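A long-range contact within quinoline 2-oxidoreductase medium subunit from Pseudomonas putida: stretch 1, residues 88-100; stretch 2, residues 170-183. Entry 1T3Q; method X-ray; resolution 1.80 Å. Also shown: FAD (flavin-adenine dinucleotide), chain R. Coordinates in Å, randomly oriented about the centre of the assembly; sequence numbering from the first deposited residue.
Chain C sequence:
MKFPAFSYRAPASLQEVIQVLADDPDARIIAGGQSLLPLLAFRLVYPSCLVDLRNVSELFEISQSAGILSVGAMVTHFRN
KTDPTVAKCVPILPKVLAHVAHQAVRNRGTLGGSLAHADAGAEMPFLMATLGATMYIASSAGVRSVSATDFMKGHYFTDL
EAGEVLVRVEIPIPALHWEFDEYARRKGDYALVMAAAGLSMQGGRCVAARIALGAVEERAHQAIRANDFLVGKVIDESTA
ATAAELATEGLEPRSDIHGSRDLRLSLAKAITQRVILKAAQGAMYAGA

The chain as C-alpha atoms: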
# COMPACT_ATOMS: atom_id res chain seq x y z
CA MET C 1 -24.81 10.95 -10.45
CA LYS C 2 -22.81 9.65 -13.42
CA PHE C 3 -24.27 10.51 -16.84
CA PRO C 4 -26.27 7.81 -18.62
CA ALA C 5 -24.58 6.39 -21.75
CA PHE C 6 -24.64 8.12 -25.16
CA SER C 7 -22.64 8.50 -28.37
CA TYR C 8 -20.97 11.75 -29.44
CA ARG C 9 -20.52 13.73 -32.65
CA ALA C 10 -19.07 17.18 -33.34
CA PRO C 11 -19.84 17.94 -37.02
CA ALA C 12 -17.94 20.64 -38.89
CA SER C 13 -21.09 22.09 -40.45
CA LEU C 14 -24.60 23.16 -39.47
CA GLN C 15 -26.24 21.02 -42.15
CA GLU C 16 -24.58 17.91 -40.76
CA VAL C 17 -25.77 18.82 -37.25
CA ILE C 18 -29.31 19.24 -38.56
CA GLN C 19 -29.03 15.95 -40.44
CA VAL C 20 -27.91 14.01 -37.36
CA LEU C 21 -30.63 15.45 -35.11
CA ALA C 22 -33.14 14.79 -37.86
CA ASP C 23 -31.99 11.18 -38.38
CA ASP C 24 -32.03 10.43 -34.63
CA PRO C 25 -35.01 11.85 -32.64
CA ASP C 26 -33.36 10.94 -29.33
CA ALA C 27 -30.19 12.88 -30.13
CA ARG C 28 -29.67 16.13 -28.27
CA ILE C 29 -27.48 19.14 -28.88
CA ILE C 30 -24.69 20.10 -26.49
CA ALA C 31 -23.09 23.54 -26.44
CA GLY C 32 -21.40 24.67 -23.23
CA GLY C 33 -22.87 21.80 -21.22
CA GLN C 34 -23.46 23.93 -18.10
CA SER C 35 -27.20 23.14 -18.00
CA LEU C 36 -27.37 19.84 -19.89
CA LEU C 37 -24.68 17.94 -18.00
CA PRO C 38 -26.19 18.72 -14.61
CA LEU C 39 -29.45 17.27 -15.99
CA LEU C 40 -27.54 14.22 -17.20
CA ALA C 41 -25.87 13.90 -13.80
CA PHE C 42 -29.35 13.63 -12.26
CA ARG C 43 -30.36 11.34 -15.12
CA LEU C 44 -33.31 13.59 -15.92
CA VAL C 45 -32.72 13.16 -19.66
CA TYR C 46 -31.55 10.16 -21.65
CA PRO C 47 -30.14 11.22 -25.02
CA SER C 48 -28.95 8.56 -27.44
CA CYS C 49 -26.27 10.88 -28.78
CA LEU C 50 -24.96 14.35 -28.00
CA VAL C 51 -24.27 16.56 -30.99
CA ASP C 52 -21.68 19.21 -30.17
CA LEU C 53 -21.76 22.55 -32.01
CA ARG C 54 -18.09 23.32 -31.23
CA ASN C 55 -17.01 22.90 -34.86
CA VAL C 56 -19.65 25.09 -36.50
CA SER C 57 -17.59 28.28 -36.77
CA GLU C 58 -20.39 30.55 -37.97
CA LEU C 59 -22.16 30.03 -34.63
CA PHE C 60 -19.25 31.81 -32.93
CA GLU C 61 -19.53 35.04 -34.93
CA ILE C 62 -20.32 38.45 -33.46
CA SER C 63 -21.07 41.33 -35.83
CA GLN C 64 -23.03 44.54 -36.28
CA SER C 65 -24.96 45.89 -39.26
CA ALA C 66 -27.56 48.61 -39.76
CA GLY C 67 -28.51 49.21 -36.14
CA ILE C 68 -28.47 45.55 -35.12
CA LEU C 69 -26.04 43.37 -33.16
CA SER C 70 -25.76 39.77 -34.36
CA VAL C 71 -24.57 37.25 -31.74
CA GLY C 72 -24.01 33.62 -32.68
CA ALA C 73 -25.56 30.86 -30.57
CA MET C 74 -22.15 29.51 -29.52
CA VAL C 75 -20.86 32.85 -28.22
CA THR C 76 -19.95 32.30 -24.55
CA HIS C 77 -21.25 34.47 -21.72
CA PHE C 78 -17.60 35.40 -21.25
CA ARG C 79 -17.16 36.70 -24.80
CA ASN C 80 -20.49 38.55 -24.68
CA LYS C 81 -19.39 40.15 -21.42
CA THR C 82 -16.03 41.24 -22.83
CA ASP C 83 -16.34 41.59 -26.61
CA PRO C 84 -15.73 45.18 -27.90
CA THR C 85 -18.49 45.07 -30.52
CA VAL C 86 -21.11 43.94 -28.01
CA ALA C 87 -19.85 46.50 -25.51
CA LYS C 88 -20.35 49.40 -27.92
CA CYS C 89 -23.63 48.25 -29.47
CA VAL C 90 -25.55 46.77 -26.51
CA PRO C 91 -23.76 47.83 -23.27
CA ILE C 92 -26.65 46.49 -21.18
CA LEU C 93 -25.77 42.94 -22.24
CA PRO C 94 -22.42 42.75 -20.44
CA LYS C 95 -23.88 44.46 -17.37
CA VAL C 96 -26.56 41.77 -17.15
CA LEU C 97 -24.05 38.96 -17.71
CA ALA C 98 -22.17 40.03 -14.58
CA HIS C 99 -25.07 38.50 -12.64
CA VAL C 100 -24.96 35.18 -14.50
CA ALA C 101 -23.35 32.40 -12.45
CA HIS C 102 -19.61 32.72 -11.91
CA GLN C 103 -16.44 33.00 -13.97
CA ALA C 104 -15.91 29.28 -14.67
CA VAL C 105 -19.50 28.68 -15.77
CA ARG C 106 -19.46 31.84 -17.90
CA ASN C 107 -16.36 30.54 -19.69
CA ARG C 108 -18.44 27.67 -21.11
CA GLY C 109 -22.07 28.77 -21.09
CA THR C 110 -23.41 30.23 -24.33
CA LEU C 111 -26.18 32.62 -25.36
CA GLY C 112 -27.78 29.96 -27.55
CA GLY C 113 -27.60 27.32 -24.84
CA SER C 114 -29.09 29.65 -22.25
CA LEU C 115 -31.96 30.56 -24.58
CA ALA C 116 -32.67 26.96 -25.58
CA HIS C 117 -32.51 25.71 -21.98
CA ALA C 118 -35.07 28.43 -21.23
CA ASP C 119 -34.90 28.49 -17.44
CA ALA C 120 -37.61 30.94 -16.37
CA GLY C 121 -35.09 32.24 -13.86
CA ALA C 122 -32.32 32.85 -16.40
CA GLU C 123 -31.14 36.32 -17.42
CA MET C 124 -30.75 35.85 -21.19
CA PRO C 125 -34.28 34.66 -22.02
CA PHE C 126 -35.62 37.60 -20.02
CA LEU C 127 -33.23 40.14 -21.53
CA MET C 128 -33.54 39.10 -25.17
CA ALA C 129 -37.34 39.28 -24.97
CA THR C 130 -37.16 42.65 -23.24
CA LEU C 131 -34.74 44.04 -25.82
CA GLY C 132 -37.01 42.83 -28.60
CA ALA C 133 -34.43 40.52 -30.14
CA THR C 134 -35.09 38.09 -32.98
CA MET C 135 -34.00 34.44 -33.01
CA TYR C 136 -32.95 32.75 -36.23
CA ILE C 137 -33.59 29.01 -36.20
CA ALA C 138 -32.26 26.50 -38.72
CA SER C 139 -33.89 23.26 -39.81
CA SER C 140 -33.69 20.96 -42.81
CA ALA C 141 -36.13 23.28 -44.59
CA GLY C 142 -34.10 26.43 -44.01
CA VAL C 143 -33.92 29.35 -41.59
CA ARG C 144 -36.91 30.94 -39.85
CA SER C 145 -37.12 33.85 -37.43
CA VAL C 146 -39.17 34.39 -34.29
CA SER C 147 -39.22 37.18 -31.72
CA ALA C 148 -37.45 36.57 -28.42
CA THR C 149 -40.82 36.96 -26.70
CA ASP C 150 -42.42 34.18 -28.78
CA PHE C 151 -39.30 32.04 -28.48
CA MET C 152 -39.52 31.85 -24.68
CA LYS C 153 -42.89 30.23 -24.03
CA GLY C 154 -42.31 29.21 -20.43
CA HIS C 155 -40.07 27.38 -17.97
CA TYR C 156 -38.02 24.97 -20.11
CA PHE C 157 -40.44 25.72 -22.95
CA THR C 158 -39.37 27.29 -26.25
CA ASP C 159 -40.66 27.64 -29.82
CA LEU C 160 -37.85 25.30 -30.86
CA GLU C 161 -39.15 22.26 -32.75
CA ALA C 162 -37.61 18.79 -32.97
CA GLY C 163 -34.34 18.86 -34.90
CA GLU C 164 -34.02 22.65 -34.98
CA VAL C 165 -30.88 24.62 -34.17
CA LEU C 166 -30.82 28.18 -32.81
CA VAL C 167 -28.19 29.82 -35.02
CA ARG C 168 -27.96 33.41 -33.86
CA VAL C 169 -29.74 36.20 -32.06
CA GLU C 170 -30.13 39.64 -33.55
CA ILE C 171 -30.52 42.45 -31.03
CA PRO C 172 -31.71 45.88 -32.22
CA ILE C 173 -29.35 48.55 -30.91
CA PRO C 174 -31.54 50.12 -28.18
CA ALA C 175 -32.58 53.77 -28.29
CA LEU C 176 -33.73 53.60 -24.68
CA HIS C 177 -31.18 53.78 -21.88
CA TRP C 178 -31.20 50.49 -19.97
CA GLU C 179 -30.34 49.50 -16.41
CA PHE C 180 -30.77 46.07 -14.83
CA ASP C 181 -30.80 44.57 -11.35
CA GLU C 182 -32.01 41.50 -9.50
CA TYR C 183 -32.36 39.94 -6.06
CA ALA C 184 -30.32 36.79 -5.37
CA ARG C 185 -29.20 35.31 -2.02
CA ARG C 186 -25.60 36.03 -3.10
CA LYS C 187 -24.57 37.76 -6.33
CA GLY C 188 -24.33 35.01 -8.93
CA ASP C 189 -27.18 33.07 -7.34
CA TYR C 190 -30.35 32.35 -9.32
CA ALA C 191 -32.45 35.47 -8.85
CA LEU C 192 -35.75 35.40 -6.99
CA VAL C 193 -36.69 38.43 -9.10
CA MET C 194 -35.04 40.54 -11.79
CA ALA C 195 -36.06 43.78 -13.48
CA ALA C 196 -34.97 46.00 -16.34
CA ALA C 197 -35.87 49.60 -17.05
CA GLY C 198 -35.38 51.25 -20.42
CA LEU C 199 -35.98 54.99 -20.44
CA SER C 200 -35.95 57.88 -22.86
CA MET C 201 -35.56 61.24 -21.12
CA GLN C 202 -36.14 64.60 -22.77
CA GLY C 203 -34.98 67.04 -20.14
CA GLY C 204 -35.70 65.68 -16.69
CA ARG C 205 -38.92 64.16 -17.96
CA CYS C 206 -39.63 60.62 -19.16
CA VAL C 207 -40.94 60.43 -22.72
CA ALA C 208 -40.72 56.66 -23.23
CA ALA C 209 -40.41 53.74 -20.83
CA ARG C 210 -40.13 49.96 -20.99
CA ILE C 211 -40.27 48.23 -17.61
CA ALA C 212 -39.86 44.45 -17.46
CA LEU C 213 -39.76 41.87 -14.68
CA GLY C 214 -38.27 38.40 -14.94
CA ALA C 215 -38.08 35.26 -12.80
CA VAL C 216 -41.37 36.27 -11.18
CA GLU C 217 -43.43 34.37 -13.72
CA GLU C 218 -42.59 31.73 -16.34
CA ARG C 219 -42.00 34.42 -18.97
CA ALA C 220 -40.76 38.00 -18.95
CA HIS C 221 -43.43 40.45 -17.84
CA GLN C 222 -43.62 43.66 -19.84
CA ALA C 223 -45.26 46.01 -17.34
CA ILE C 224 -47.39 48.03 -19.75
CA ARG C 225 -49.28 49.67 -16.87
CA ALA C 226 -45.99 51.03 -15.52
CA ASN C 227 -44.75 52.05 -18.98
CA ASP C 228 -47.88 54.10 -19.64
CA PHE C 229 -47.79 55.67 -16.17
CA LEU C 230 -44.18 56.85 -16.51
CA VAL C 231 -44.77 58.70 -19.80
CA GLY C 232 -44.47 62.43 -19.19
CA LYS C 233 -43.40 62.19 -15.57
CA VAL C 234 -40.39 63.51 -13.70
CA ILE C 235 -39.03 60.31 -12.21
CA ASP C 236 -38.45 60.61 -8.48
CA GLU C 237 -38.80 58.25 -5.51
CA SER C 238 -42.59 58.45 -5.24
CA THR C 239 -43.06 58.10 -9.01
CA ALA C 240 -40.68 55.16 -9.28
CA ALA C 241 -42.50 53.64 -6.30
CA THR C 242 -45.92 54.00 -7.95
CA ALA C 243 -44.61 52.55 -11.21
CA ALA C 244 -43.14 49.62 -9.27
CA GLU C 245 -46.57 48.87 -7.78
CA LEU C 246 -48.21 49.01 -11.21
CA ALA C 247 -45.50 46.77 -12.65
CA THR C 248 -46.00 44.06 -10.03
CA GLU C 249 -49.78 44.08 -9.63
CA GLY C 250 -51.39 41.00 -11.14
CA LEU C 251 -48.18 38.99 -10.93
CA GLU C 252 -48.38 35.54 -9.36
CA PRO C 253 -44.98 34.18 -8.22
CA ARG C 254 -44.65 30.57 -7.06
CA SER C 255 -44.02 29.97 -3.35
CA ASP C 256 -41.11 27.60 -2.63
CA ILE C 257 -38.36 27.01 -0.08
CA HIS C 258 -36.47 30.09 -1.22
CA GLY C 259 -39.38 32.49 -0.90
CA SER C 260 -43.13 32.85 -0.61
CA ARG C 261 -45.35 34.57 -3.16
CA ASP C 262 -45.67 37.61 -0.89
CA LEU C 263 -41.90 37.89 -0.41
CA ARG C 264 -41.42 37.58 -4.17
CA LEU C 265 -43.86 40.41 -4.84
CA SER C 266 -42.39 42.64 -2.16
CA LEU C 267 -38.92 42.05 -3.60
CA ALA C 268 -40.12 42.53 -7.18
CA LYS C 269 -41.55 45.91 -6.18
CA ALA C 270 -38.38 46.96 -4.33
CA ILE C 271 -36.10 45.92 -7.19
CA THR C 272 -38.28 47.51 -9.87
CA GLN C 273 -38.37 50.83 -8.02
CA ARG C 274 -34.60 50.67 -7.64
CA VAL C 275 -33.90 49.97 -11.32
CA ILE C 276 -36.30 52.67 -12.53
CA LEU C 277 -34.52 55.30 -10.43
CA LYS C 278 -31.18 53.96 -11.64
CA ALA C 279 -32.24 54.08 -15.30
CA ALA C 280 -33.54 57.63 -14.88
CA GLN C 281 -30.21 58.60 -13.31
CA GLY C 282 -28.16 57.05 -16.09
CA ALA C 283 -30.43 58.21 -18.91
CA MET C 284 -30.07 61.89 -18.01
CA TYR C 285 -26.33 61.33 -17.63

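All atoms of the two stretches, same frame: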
# COMPACT_ATOMS: atom_id res chain seq x y z
N LYS C 88 -19.98 48.12 -27.33
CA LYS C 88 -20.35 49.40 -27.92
C LYS C 88 -21.78 49.44 -28.45
O LYS C 88 -22.43 50.49 -28.42
CB LYS C 88 -19.37 49.78 -29.03
N CYS C 89 -22.28 48.31 -28.93
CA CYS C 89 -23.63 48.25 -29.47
C CYS C 89 -24.74 48.03 -28.44
O CYS C 89 -25.77 48.70 -28.48
CB CYS C 89 -23.72 47.15 -30.54
SG CYS C 89 -22.70 47.45 -31.99
N VAL C 90 -24.54 47.08 -27.53
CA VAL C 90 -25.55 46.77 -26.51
C VAL C 90 -24.90 46.65 -25.13
O VAL C 90 -24.84 45.56 -24.55
CB VAL C 90 -26.29 45.45 -26.86
CG1 VAL C 90 -27.44 45.22 -25.89
CG2 VAL C 90 -26.81 45.51 -28.29
N PRO C 91 -24.42 47.78 -24.58
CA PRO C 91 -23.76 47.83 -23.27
C PRO C 91 -24.54 47.21 -22.11
O PRO C 91 -23.94 46.84 -21.10
CB PRO C 91 -23.50 49.32 -23.07
CG PRO C 91 -24.58 49.97 -23.87
CD PRO C 91 -24.58 49.14 -25.12
N ILE C 92 -25.85 47.08 -22.24
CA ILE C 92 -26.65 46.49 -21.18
C ILE C 92 -26.39 44.99 -21.09
O ILE C 92 -26.51 44.40 -20.02
CB ILE C 92 -28.16 46.74 -21.38
CG1 ILE C 92 -28.95 46.20 -20.19
CG2 ILE C 92 -28.64 46.07 -22.68
CD1 ILE C 92 -28.63 46.89 -18.86
N LEU C 93 -26.02 44.38 -22.21
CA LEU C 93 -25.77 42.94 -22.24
C LEU C 93 -24.66 42.53 -21.27
O LEU C 93 -24.85 41.67 -20.41
CB LEU C 93 -25.41 42.48 -23.66
CG LEU C 93 -26.02 41.16 -24.14
CD1 LEU C 93 -25.36 40.76 -25.44
CD2 LEU C 93 -25.84 40.07 -23.11
N PRO C 94 -23.47 43.14 -21.38
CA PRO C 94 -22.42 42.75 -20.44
C PRO C 94 -22.74 43.08 -18.98
O PRO C 94 -22.27 42.40 -18.07
CB PRO C 94 -21.17 43.47 -20.97
CG PRO C 94 -21.72 44.62 -21.74
CD PRO C 94 -22.93 44.04 -22.42
N LYS C 95 -23.54 44.11 -18.75
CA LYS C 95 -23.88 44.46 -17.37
C LYS C 95 -24.81 43.41 -16.76
O LYS C 95 -24.78 43.15 -15.55
CB LYS C 95 -24.51 45.85 -17.30
CG LYS C 95 -23.53 46.95 -17.71
CD LYS C 95 -23.94 48.32 -17.20
CE LYS C 95 -25.24 48.80 -17.81
NZ LYS C 95 -25.53 50.19 -17.38
N VAL C 96 -25.64 42.80 -17.60
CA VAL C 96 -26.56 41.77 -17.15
C VAL C 96 -25.80 40.46 -16.91
O VAL C 96 -26.06 39.75 -15.94
CB VAL C 96 -27.68 41.51 -18.20
CG1 VAL C 96 -28.52 40.31 -17.78
CG2 VAL C 96 -28.56 42.75 -18.34
N LEU C 97 -24.85 40.17 -17.80
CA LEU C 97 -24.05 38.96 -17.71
C LEU C 97 -23.20 38.87 -16.45
O LEU C 97 -22.76 37.79 -16.06
CB LEU C 97 -23.18 38.82 -18.95
CG LEU C 97 -23.95 38.47 -20.23
CD1 LEU C 97 -23.10 38.72 -21.45
CD2 LEU C 97 -24.39 37.01 -20.16
N ALA C 98 -22.96 40.01 -15.81
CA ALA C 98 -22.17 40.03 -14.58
C ALA C 98 -22.90 39.27 -13.48
O ALA C 98 -22.29 38.77 -12.53
CB ALA C 98 -21.90 41.46 -14.14
N HIS C 99 -24.22 39.18 -13.61
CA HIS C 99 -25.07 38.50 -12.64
C HIS C 99 -25.22 37.00 -12.93
O HIS C 99 -25.68 36.24 -12.08
CB HIS C 99 -26.47 39.14 -12.63
CG HIS C 99 -26.48 40.54 -12.10
ND1 HIS C 99 -26.48 40.83 -10.75
CD2 HIS C 99 -26.47 41.73 -12.74
CE1 HIS C 99 -26.47 42.14 -10.59
NE2 HIS C 99 -26.47 42.71 -11.78
N VAL C 100 -24.83 36.58 -14.13
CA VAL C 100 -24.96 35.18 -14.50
C VAL C 100 -23.86 34.27 -13.96
O VAL C 100 -22.69 34.39 -14.34
CB VAL C 100 -25.02 35.03 -16.04
CG1 VAL C 100 -25.03 33.56 -16.43
CG2 VAL C 100 -26.27 35.72 -16.57
N GLU C 170 -30.37 38.30 -33.05
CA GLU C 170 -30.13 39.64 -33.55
C GLU C 170 -30.82 40.61 -32.60
O GLU C 170 -32.03 40.56 -32.41
CB GLU C 170 -30.64 39.78 -34.99
CG GLU C 170 -29.79 38.98 -35.98
CD GLU C 170 -30.14 39.23 -37.44
OE1 GLU C 170 -29.51 38.58 -38.31
OE2 GLU C 170 -31.02 40.06 -37.73
N ILE C 171 -30.01 41.48 -31.99
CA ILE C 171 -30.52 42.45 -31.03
C ILE C 171 -30.49 43.86 -31.61
O ILE C 171 -29.43 44.36 -31.99
CB ILE C 171 -29.66 42.47 -29.75
CG1 ILE C 171 -29.50 41.05 -29.21
CG2 ILE C 171 -30.32 43.35 -28.70
CD1 ILE C 171 -28.57 40.96 -28.02
N PRO C 172 -31.66 44.51 -31.68
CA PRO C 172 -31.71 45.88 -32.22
C PRO C 172 -30.97 46.79 -31.25
O PRO C 172 -31.19 46.73 -30.04
CB PRO C 172 -33.20 46.19 -32.24
CG PRO C 172 -33.84 44.84 -32.37
CD PRO C 172 -33.02 44.00 -31.43
N ILE C 173 -30.08 47.63 -31.77
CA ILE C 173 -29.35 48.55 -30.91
C ILE C 173 -30.40 49.44 -30.25
O ILE C 173 -31.10 50.21 -30.91
CB ILE C 173 -28.35 49.40 -31.72
CG1 ILE C 173 -27.28 48.48 -32.33
CG2 ILE C 173 -27.71 50.45 -30.82
CD1 ILE C 173 -26.26 49.19 -33.19
N PRO C 174 -30.55 49.33 -28.92
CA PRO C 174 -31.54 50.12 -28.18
C PRO C 174 -31.39 51.64 -28.23
O PRO C 174 -30.29 52.18 -28.24
CB PRO C 174 -31.42 49.58 -26.76
CG PRO C 174 -29.98 49.17 -26.67
CD PRO C 174 -29.76 48.49 -28.00
N ALA C 175 -32.54 52.32 -28.28
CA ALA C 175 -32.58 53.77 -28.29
C ALA C 175 -32.76 54.19 -26.84
O ALA C 175 -32.25 55.22 -26.39
CB ALA C 175 -33.75 54.25 -29.14
N LEU C 176 -33.48 53.36 -26.09
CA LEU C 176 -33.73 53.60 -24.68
C LEU C 176 -32.46 53.35 -23.89
O LEU C 176 -31.60 52.58 -24.32
CB LEU C 176 -34.81 52.65 -24.16
CG LEU C 176 -36.22 52.72 -24.75
CD1 LEU C 176 -36.99 51.46 -24.36
CD2 LEU C 176 -36.93 53.97 -24.26
N HIS C 177 -32.33 54.00 -22.74
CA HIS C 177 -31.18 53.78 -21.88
C HIS C 177 -31.59 52.73 -20.85
O HIS C 177 -32.52 52.95 -20.07
CB HIS C 177 -30.77 55.07 -21.16
CG HIS C 177 -29.69 54.85 -20.15
ND1 HIS C 177 -29.95 54.43 -18.86
CD2 HIS C 177 -28.34 54.94 -20.25
CE1 HIS C 177 -28.81 54.27 -18.22
NE2 HIS C 177 -27.82 54.56 -19.04
N TRP C 178 -30.89 51.60 -20.86
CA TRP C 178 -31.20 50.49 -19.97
C TRP C 178 -30.35 50.31 -18.72
O TRP C 178 -29.15 50.59 -18.71
CB TRP C 178 -31.14 49.17 -20.74
CG TRP C 178 -32.21 48.98 -21.75
CD1 TRP C 178 -32.12 49.23 -23.10
CD2 TRP C 178 -33.52 48.48 -21.52
NE1 TRP C 178 -33.31 48.90 -23.71
CE2 TRP C 178 -34.19 48.43 -22.77
CE3 TRP C 178 -34.21 48.05 -20.37
CZ2 TRP C 178 -35.51 47.98 -22.90
CZ3 TRP C 178 -35.52 47.60 -20.51
CH2 TRP C 178 -36.15 47.57 -21.76
N GLU C 179 -30.99 49.81 -17.67
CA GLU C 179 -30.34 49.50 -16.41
C GLU C 179 -31.02 48.22 -15.94
O GLU C 179 -32.21 48.02 -16.18
CB GLU C 179 -30.52 50.62 -15.38
CG GLU C 179 -29.76 51.90 -15.73
CD GLU C 179 -28.25 51.72 -15.78
OE1 GLU C 179 -27.55 52.66 -16.21
OE2 GLU C 179 -27.75 50.64 -15.39
N PHE C 180 -30.25 47.35 -15.29
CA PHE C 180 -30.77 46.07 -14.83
C PHE C 180 -30.33 45.77 -13.41
O PHE C 180 -29.29 46.24 -12.96
CB PHE C 180 -30.27 44.96 -15.77
CG PHE C 180 -30.53 43.56 -15.27
CD1 PHE C 180 -31.70 42.89 -15.62
CD2 PHE C 180 -29.60 42.91 -14.47
CE1 PHE C 180 -31.94 41.59 -15.18
CE2 PHE C 180 -29.83 41.61 -14.01
CZ PHE C 180 -31.00 40.94 -14.37
N ASP C 181 -31.12 44.97 -12.71
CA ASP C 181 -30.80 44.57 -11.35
C ASP C 181 -31.65 43.36 -10.99
O ASP C 181 -32.62 43.06 -11.68
CB ASP C 181 -31.07 45.72 -10.38
CG ASP C 181 -30.31 45.56 -9.08
OD1 ASP C 181 -30.50 46.41 -8.19
OD2 ASP C 181 -29.52 44.60 -8.94
N GLU C 182 -31.27 42.67 -9.92
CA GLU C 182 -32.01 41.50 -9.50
C GLU C 182 -31.74 41.22 -8.03
O GLU C 182 -30.85 41.82 -7.43
CB GLU C 182 -31.59 40.28 -10.33
CG GLU C 182 -30.20 39.75 -10.01
CD GLU C 182 -29.77 38.62 -10.93
OE1 GLU C 182 -28.92 37.80 -10.53
OE2 GLU C 182 -30.28 38.57 -12.07
N TYR C 183 -32.52 40.32 -7.45
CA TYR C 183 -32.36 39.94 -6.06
C TYR C 183 -31.99 38.46 -6.01
O TYR C 183 -32.77 37.61 -6.45
CB TYR C 183 -33.65 40.15 -5.28
CG TYR C 183 -33.53 39.90 -3.79
CD1 TYR C 183 -33.13 40.92 -2.93
CD2 TYR C 183 -33.83 38.65 -3.24
CE1 TYR C 183 -33.04 40.71 -1.55
CE2 TYR C 183 -33.74 38.43 -1.87
CZ TYR C 183 -33.35 39.46 -1.03
OH TYR C 183 -33.28 39.26 0.34
PA FAD R . -25.98 23.39 -22.78
O1A FAD R . -26.06 23.04 -21.34
O2A FAD R . -25.19 22.67 -23.58
O5B FAD R . -27.40 23.04 -23.16
C5B FAD R . -28.59 23.87 -22.92
C4B FAD R . -29.84 23.18 -23.61
O4B FAD R . -30.03 23.89 -24.90
C3B FAD R . -29.81 21.66 -23.98
O3B FAD R . -31.08 21.08 -23.91
C2B FAD R . -29.21 21.70 -25.42
O2B FAD R . -29.61 20.59 -26.19
C1B FAD R . -29.87 22.92 -25.99
N9A FAD R . -29.05 23.67 -26.96
C8A FAD R . -27.82 24.25 -26.74
N7A FAD R . -27.44 25.05 -27.73
C5A FAD R . -28.45 24.97 -28.66
C6A FAD R . -28.66 25.63 -29.98
N6A FAD R . -27.80 26.44 -30.55
N1A FAD R . -29.85 25.30 -30.62
C2A FAD R . -30.78 24.44 -30.07
N3A FAD R . -30.67 23.79 -28.87
C4A FAD R . -29.46 24.04 -28.22
N1 FAD R . -27.76 30.73 -16.02
C2 FAD R . -28.30 31.93 -15.81
O2 FAD R . -29.10 32.41 -16.57
N3 FAD R . -28.11 32.64 -14.58
C4 FAD R . -27.42 32.07 -13.50
O4 FAD R . -27.33 32.69 -12.47
C4X FAD R . -26.89 30.71 -13.69
N5 FAD R . -26.21 30.09 -12.67
C5X FAD R . -25.64 28.86 -12.92
C6 FAD R . -24.94 28.22 -11.85
C7 FAD R . -24.32 26.98 -12.02
C7M FAD R . -23.62 26.33 -10.84
C8 FAD R . -24.37 26.30 -13.34
C8M FAD R . -23.72 24.96 -13.59
C9 FAD R . -25.04 26.93 -14.42
C9A FAD R . -25.69 28.20 -14.22
N10 FAD R . -26.43 28.90 -15.27
C10 FAD R . -27.04 30.09 -15.03
C1' FAD R . -26.65 28.20 -16.57
C2' FAD R . -25.72 28.71 -17.70
O2' FAD R . -26.16 30.00 -18.14
C3' FAD R . -25.81 27.67 -18.82
O3' FAD R . -24.57 27.74 -19.53
C4' FAD R . -26.98 27.92 -19.81
O4' FAD R . -28.24 27.92 -19.13
C5' FAD R . -26.95 26.81 -20.81
O5' FAD R . -25.96 27.15 -21.95
P FAD R . -24.99 26.10 -22.42
O1P FAD R . -24.21 26.75 -23.57
O2P FAD R . -24.24 25.54 -21.39
O3P FAD R . -25.78 25.00 -23.00
O HOH W 1 -26.85 50.28 -20.40
O HOH W 2 -26.58 38.84 -8.87
O HOH W 3 -26.79 45.46 -12.64

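The one direct polar link between the stretches is a salt bridge, in which Lys95 NZ donates a hydrogen bond to Glu179 OE2 at 3.0 Å. Lys95 is exposed at the margin of the contact, its CA-to-CB bond toward the strand, and its long chain (m, t, m, t) carries the ammonium across. Glu179 starts away from the helix, but its m, m rotamer folds the carboxylate back to meet the lysine. Water 1 reinforces this site, donating to Trp178 O at 2.9 Å and accepting a weak hydrogen bond from Lys95 NZ at 3.3 Å.

Two further waters join His99 to the strand. Water 2 lies 2.7 Å from His99 ND1 and donates to Glu182 OE1 at 3.1 Å; water 3 lies 2.9 Å from His99 NE2 and donates to Phe180 O at 2.6 Å. With a nitrogen on each side of its ring, histidine can engage both waters while its carbons pack against the strand. Asp181 begins away from the helix, yet its OD2 accepts a hydrogen bond from Glu182 N at 2.8 Å, an arrangement internal to the strand.

The aromatic contact is an offset edge-to-face pair: the edge of Phe180 is directed toward the face of His99, with centroids 5.4 Å apart and planes at 63°. Val96 covers one face of the same phenyl ring, its CG2 lying 4.2 Å from the Phe180 ring centroid in a CH-pi contact. Phe180 thus offers a face to a methyl of the beta-branched valine and an edge to the imidazole.

The helix carrying Ile92 and Val96 and the strand carrying Trp178 and Phe180 run nearly parallel, at 9°, and their axes approach to 8.5 Å, so Ile92, Lys95 and Val96 meet Trp178, Glu179 and Phe180 in the same order along the chain. Ile92, buried and pointing toward the strand, places CG1 3.7 Å from Trp178 CB and CD1 4.0 Å from Phe180 CB. The Trp178 CA-to-CB bond points toward the helix but the end of its side chain leads away, leaving CB as its contact point with the isoleucine.

Packing continues at the N-terminal end of the contact. Val90, the first residue to leave helical geometry, brings CG2 to 4.1 Å from Ile171 CG2 and 4.2 Å from Pro174 CD. Leu93 starts sideways but reaches inward, its CD1 4.1 Å from Ile171 CD1. Cys89 SG meets Ile173 CD1 at 4.1 Å. These contacts are apolar and contribute to the 674 Å² buried between the stretches.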